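ECXA (Escherichia coli, PDB 4L63) binds a zinc ion and is probably a metallopeptidase of the zincin type. Local coordinates at residues A[58-71]-A[154-168]. Residues are numbered along the deposited sequence; the frame is centred on the assembly and turned at random.
Sequences INYSDYVREAFNEW and LRITIKHEIGHILGL. With ZN (zinc ion), chain G.
The guanidinium of Arg155 lies flat over one face of the Tyr63 ring, planes 20° apart, with CZ 3.9 Å from the ring centroid in a cation-pi stack. The straight chain reaches across, and the twist at chi4 (-83°) lays the group on the ring and sends NH2 to Glu66 OE1 at 3.4 Å, a salt bridge whose carboxylate stands perpendicular to the guanidinium. Lys159, also extended, passes Ala67 CB and brings NZ to Glu70 OE1, a salt bridge of doubtful exact length; a longer one reaches Glu66. Where helices 60-70 and 154-165 cross, Ala67 CB lies 3.5 Å from Ile158 CG2, and Ile158 is a knob among Tyr60, Tyr63, Val64 and Ala67. Ile162 splits its branches: CD1 sits over the centre of the Phe68 ring as a CH-pi contact, while CG2 meets Trp71 CD1 at 3.4 Å. The indole packs against Gly163 CA, and its NE1 donates to Lys159 O at 3.1 Å, bent to 138°. Lys159 O also accepts from Gly163 N, on the opposite face of its plane. His160 and His164 point away to zinc, with His170 and a water that donates to Glu161 OE2. Charge pairs and apolar contacts together probably fix how this HExxH helix is turned.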
# COMPACT_ATOMS: atom_id res chain seq x y z
N ILE A 58 -12.96 -41.89 -4.43
CA ILE A 58 -13.69 -40.72 -4.90
C ILE A 58 -13.23 -40.38 -6.32
O ILE A 58 -12.11 -40.69 -6.72
CB ILE A 58 -13.49 -39.50 -3.96
CG1 ILE A 58 -14.54 -38.42 -4.23
CG2 ILE A 58 -12.08 -38.95 -4.07
CD1 ILE A 58 -15.96 -38.83 -3.88
N ASN A 59 -14.11 -39.75 -7.09
CA ASN A 59 -13.83 -39.48 -8.50
C ASN A 59 -12.86 -38.32 -8.71
O ASN A 59 -13.03 -37.22 -8.18
CB ASN A 59 -15.17 -39.26 -9.22
CG ASN A 59 -16.22 -38.64 -8.32
OD1 ASN A 59 -15.97 -38.42 -7.13
ND2 ASN A 59 -17.43 -38.51 -8.83
N TYR A 60 -11.80 -38.62 -9.46
CA TYR A 60 -10.76 -37.66 -9.81
C TYR A 60 -11.35 -36.44 -10.50
O TYR A 60 -10.90 -35.31 -10.30
CB TYR A 60 -9.72 -38.33 -10.73
CG TYR A 60 -8.37 -37.66 -10.75
CD1 TYR A 60 -7.94 -36.91 -9.67
CD2 TYR A 60 -7.54 -37.78 -11.85
CE1 TYR A 60 -6.70 -36.29 -9.68
CE2 TYR A 60 -6.30 -37.16 -11.87
CZ TYR A 60 -5.89 -36.42 -10.79
OH TYR A 60 -4.66 -35.81 -10.81
N SER A 61 -12.38 -36.71 -11.29
CA SER A 61 -13.00 -35.72 -12.16
C SER A 61 -13.76 -34.66 -11.38
O SER A 61 -13.82 -33.51 -11.81
CB SER A 61 -13.94 -36.43 -13.14
OG SER A 61 -14.18 -35.65 -14.30
N ASP A 62 -14.33 -35.05 -10.24
CA ASP A 62 -15.10 -34.09 -9.44
C ASP A 62 -14.19 -33.17 -8.65
O ASP A 62 -14.61 -32.10 -8.23
CB ASP A 62 -16.02 -34.78 -8.44
CG ASP A 62 -17.14 -35.57 -9.10
OD1 ASP A 62 -17.15 -35.71 -10.34
OD2 ASP A 62 -18.04 -36.02 -8.35
N TYR A 63 -12.98 -33.63 -8.40
CA TYR A 63 -12.05 -32.87 -7.59
C TYR A 63 -11.28 -31.89 -8.46
O TYR A 63 -11.01 -30.77 -8.04
CB TYR A 63 -11.11 -33.81 -6.84
CG TYR A 63 -11.69 -34.30 -5.53
CD1 TYR A 63 -12.98 -34.82 -5.47
CD2 TYR A 63 -10.96 -34.22 -4.35
CE1 TYR A 63 -13.52 -35.25 -4.28
CE2 TYR A 63 -11.49 -34.66 -3.15
CZ TYR A 63 -12.77 -35.18 -3.12
OH TYR A 63 -13.30 -35.61 -1.93
N VAL A 64 -10.94 -32.31 -9.67
CA VAL A 64 -10.35 -31.39 -10.63
C VAL A 64 -11.40 -30.35 -10.98
O VAL A 64 -11.08 -29.16 -11.11
CB VAL A 64 -9.86 -32.11 -11.90
CG1 VAL A 64 -9.27 -31.12 -12.87
CG2 VAL A 64 -8.83 -33.17 -11.53
N ARG A 65 -12.65 -30.81 -11.10
CA ARG A 65 -13.81 -29.95 -11.31
C ARG A 65 -13.89 -28.86 -10.25
O ARG A 65 -13.90 -27.67 -10.57
CB ARG A 65 -15.11 -30.78 -11.28
CG ARG A 65 -16.30 -30.13 -11.96
CD ARG A 65 -16.99 -31.08 -12.92
NE ARG A 65 -17.92 -31.99 -12.25
CZ ARG A 65 -17.75 -33.31 -12.17
NH1 ARG A 65 -16.68 -33.87 -12.70
NH2 ARG A 65 -18.66 -34.06 -11.55
N GLU A 66 -13.94 -29.28 -8.99
CA GLU A 66 -14.18 -28.37 -7.88
C GLU A 66 -12.99 -27.44 -7.66
O GLU A 66 -13.17 -26.26 -7.37
CB GLU A 66 -14.46 -29.18 -6.60
CG GLU A 66 -15.10 -28.38 -5.47
CD GLU A 66 -14.10 -27.55 -4.69
OE1 GLU A 66 -12.90 -27.91 -4.67
OE2 GLU A 66 -14.52 -26.54 -4.08
N ALA A 67 -11.78 -27.98 -7.81
CA ALA A 67 -10.56 -27.23 -7.58
C ALA A 67 -10.41 -26.09 -8.58
O ALA A 67 -9.92 -25.02 -8.23
CB ALA A 67 -9.35 -28.14 -7.65
N PHE A 68 -10.79 -26.36 -9.80
CA PHE A 68 -10.75 -25.40 -10.89
C PHE A 68 -11.70 -24.25 -10.66
O PHE A 68 -11.45 -23.13 -11.04
CB PHE A 68 -11.06 -26.08 -12.20
CG PHE A 68 -9.87 -26.30 -13.06
CD1 PHE A 68 -9.62 -27.54 -13.61
CD2 PHE A 68 -9.00 -25.28 -13.33
CE1 PHE A 68 -8.52 -27.76 -14.39
CE2 PHE A 68 -7.90 -25.48 -14.11
CZ PHE A 68 -7.66 -26.72 -14.65
N ASN A 69 -12.82 -24.57 -10.08
CA ASN A 69 -13.84 -23.58 -9.74
C ASN A 69 -13.38 -22.69 -8.60
O ASN A 69 -13.82 -21.55 -8.48
CB ASN A 69 -15.14 -24.27 -9.35
CG ASN A 69 -16.28 -23.29 -9.23
OD1 ASN A 69 -16.83 -22.82 -10.23
ND2 ASN A 69 -16.63 -22.94 -7.99
N GLU A 70 -12.51 -23.24 -7.75
CA GLU A 70 -11.88 -22.48 -6.67
C GLU A 70 -11.07 -21.32 -7.24
O GLU A 70 -10.94 -20.27 -6.61
CB GLU A 70 -10.96 -23.37 -5.85
CG GLU A 70 -11.63 -24.46 -5.06
CD GLU A 70 -11.98 -24.01 -3.66
OE1 GLU A 70 -11.08 -24.05 -2.79
OE2 GLU A 70 -13.14 -23.62 -3.43
N TRP A 71 -10.51 -21.54 -8.42
CA TRP A 71 -9.62 -20.57 -9.05
C TRP A 71 -10.36 -19.68 -10.04
O TRP A 71 -9.80 -18.72 -10.57
CB TRP A 71 -8.46 -21.29 -9.75
CG TRP A 71 -7.46 -21.91 -8.83
CD1 TRP A 71 -7.44 -23.19 -8.36
CD2 TRP A 71 -6.32 -21.26 -8.26
NE1 TRP A 71 -6.36 -23.38 -7.54
CE2 TRP A 71 -5.65 -22.21 -7.45
CE3 TRP A 71 -5.79 -19.96 -8.34
CZ2 TRP A 71 -4.49 -21.91 -6.75
CZ3 TRP A 71 -4.63 -19.66 -7.63
CH2 TRP A 71 -4.00 -20.63 -6.84
N LEU A 154 -6.40 -34.12 -0.14
CA LEU A 154 -6.48 -34.33 -1.58
C LEU A 154 -6.91 -33.05 -2.31
O LEU A 154 -6.32 -32.70 -3.33
CB LEU A 154 -7.45 -35.47 -1.92
CG LEU A 154 -7.12 -36.14 -3.25
CD1 LEU A 154 -6.03 -37.18 -3.07
CD2 LEU A 154 -8.37 -36.77 -3.87
N ARG A 155 -7.93 -32.37 -1.80
CA ARG A 155 -8.39 -31.12 -2.42
C ARG A 155 -7.29 -30.07 -2.38
O ARG A 155 -7.01 -29.43 -3.38
CB ARG A 155 -9.64 -30.59 -1.72
CG ARG A 155 -10.86 -31.46 -1.90
CD ARG A 155 -12.09 -30.82 -1.27
NE ARG A 155 -13.26 -31.69 -1.40
CZ ARG A 155 -14.03 -31.76 -2.47
NH1 ARG A 155 -15.07 -32.58 -2.49
NH2 ARG A 155 -13.76 -31.01 -3.54
N ILE A 156 -6.70 -29.89 -1.20
CA ILE A 156 -5.55 -28.99 -1.03
C ILE A 156 -4.46 -29.31 -2.05
O ILE A 156 -3.99 -28.43 -2.76
CB ILE A 156 -4.95 -29.09 0.38
CG1 ILE A 156 -5.96 -28.61 1.42
CG2 ILE A 156 -3.65 -28.29 0.47
CD1 ILE A 156 -5.46 -28.71 2.85
N THR A 157 -4.09 -30.59 -2.13
CA THR A 157 -3.07 -31.03 -3.07
C THR A 157 -3.44 -30.70 -4.51
O THR A 157 -2.61 -30.18 -5.26
CB THR A 157 -2.81 -32.55 -2.96
OG1 THR A 157 -2.37 -32.87 -1.63
CG2 THR A 157 -1.75 -32.99 -3.96
N ILE A 158 -4.68 -30.99 -4.89
CA ILE A 158 -5.15 -30.71 -6.24
C ILE A 158 -5.24 -29.21 -6.52
O ILE A 158 -4.74 -28.74 -7.54
CB ILE A 158 -6.52 -31.38 -6.50
CG1 ILE A 158 -6.36 -32.90 -6.52
CG2 ILE A 158 -7.12 -30.89 -7.80
CD1 ILE A 158 -7.58 -33.66 -6.99
N LYS A 159 -5.85 -28.45 -5.61
CA LYS A 159 -5.90 -26.99 -5.74
C LYS A 159 -4.51 -26.36 -5.85
O LYS A 159 -4.29 -25.47 -6.67
CB LYS A 159 -6.65 -26.37 -4.56
CG LYS A 159 -8.12 -26.73 -4.53
CD LYS A 159 -8.75 -26.32 -3.22
CE LYS A 159 -10.09 -27.01 -3.04
NZ LYS A 159 -10.89 -26.34 -1.99
N HIS A 160 -3.59 -26.85 -5.03
CA HIS A 160 -2.19 -26.41 -5.07
C HIS A 160 -1.57 -26.69 -6.45
O HIS A 160 -0.93 -25.83 -7.04
CB HIS A 160 -1.40 -27.09 -3.96
CG HIS A 160 0.07 -26.79 -3.97
ND1 HIS A 160 0.63 -25.73 -3.30
CD2 HIS A 160 1.10 -27.44 -4.57
CE1 HIS A 160 1.94 -25.73 -3.48
NE2 HIS A 160 2.25 -26.76 -4.25
N GLU A 161 -1.78 -27.90 -6.96
CA GLU A 161 -1.23 -28.26 -8.27
C GLU A 161 -1.87 -27.44 -9.41
O GLU A 161 -1.19 -27.11 -10.38
CB GLU A 161 -1.40 -29.76 -8.52
CG GLU A 161 -0.58 -30.66 -7.58
CD GLU A 161 0.87 -30.22 -7.41
OE1 GLU A 161 1.55 -29.97 -8.43
OE2 GLU A 161 1.34 -30.13 -6.26
N ILE A 162 -3.16 -27.12 -9.28
CA ILE A 162 -3.83 -26.21 -10.21
C ILE A 162 -3.11 -24.85 -10.27
O ILE A 162 -2.97 -24.25 -11.34
CB ILE A 162 -5.31 -25.93 -9.82
CG1 ILE A 162 -6.11 -27.22 -9.63
CG2 ILE A 162 -5.98 -25.05 -10.86
CD1 ILE A 162 -6.36 -27.98 -10.88
N GLY A 163 -2.68 -24.37 -9.11
CA GLY A 163 -1.90 -23.14 -9.05
C GLY A 163 -0.70 -23.21 -9.99
O GLY A 163 -0.41 -22.26 -10.71
N HIS A 164 -0.02 -24.36 -9.98
CA HIS A 164 1.14 -24.59 -10.84
C HIS A 164 0.74 -24.64 -12.31
O HIS A 164 1.45 -24.09 -13.17
CB HIS A 164 1.84 -25.90 -10.44
CG HIS A 164 2.60 -25.81 -9.16
ND1 HIS A 164 3.38 -24.71 -8.83
CD2 HIS A 164 2.73 -26.67 -8.12
CE1 HIS A 164 3.94 -24.91 -7.66
NE2 HIS A 164 3.56 -26.09 -7.20
N ILE A 165 -0.38 -25.30 -12.61
CA ILE A 165 -0.91 -25.32 -13.97
C ILE A 165 -1.10 -23.89 -14.47
O ILE A 165 -0.80 -23.58 -15.63
CB ILE A 165 -2.26 -26.07 -14.05
CG1 ILE A 165 -2.07 -27.56 -13.78
CG2 ILE A 165 -2.90 -25.90 -15.43
CD1 ILE A 165 -1.22 -28.25 -14.80
N LEU A 166 -1.56 -23.03 -13.57
CA LEU A 166 -1.89 -21.65 -13.91
C LEU A 166 -0.70 -20.70 -13.85
O LEU A 166 -0.87 -19.49 -13.92
CB LEU A 166 -2.99 -21.13 -12.98
CG LEU A 166 -4.33 -21.89 -13.07
CD1 LEU A 166 -5.32 -21.40 -12.03
CD2 LEU A 166 -4.91 -21.78 -14.48
N GLY A 167 0.51 -21.24 -13.71
CA GLY A 167 1.71 -20.43 -13.84
C GLY A 167 2.30 -19.91 -12.54
O GLY A 167 3.22 -19.08 -12.55
N LEU A 168 1.77 -20.38 -11.41
CA LEU A 168 2.33 -19.96 -10.12
C LEU A 168 3.39 -20.94 -9.63
O LEU A 168 3.36 -22.14 -9.96
CB LEU A 168 1.22 -19.82 -9.07
CG LEU A 168 0.15 -18.79 -9.42
CD1 LEU A 168 -0.82 -18.63 -8.26
CD2 LEU A 168 0.78 -17.46 -9.80
ZN ZN G . 4.05 -27.09 -5.31
O HOH W 1 3.89 -29.51 -5.88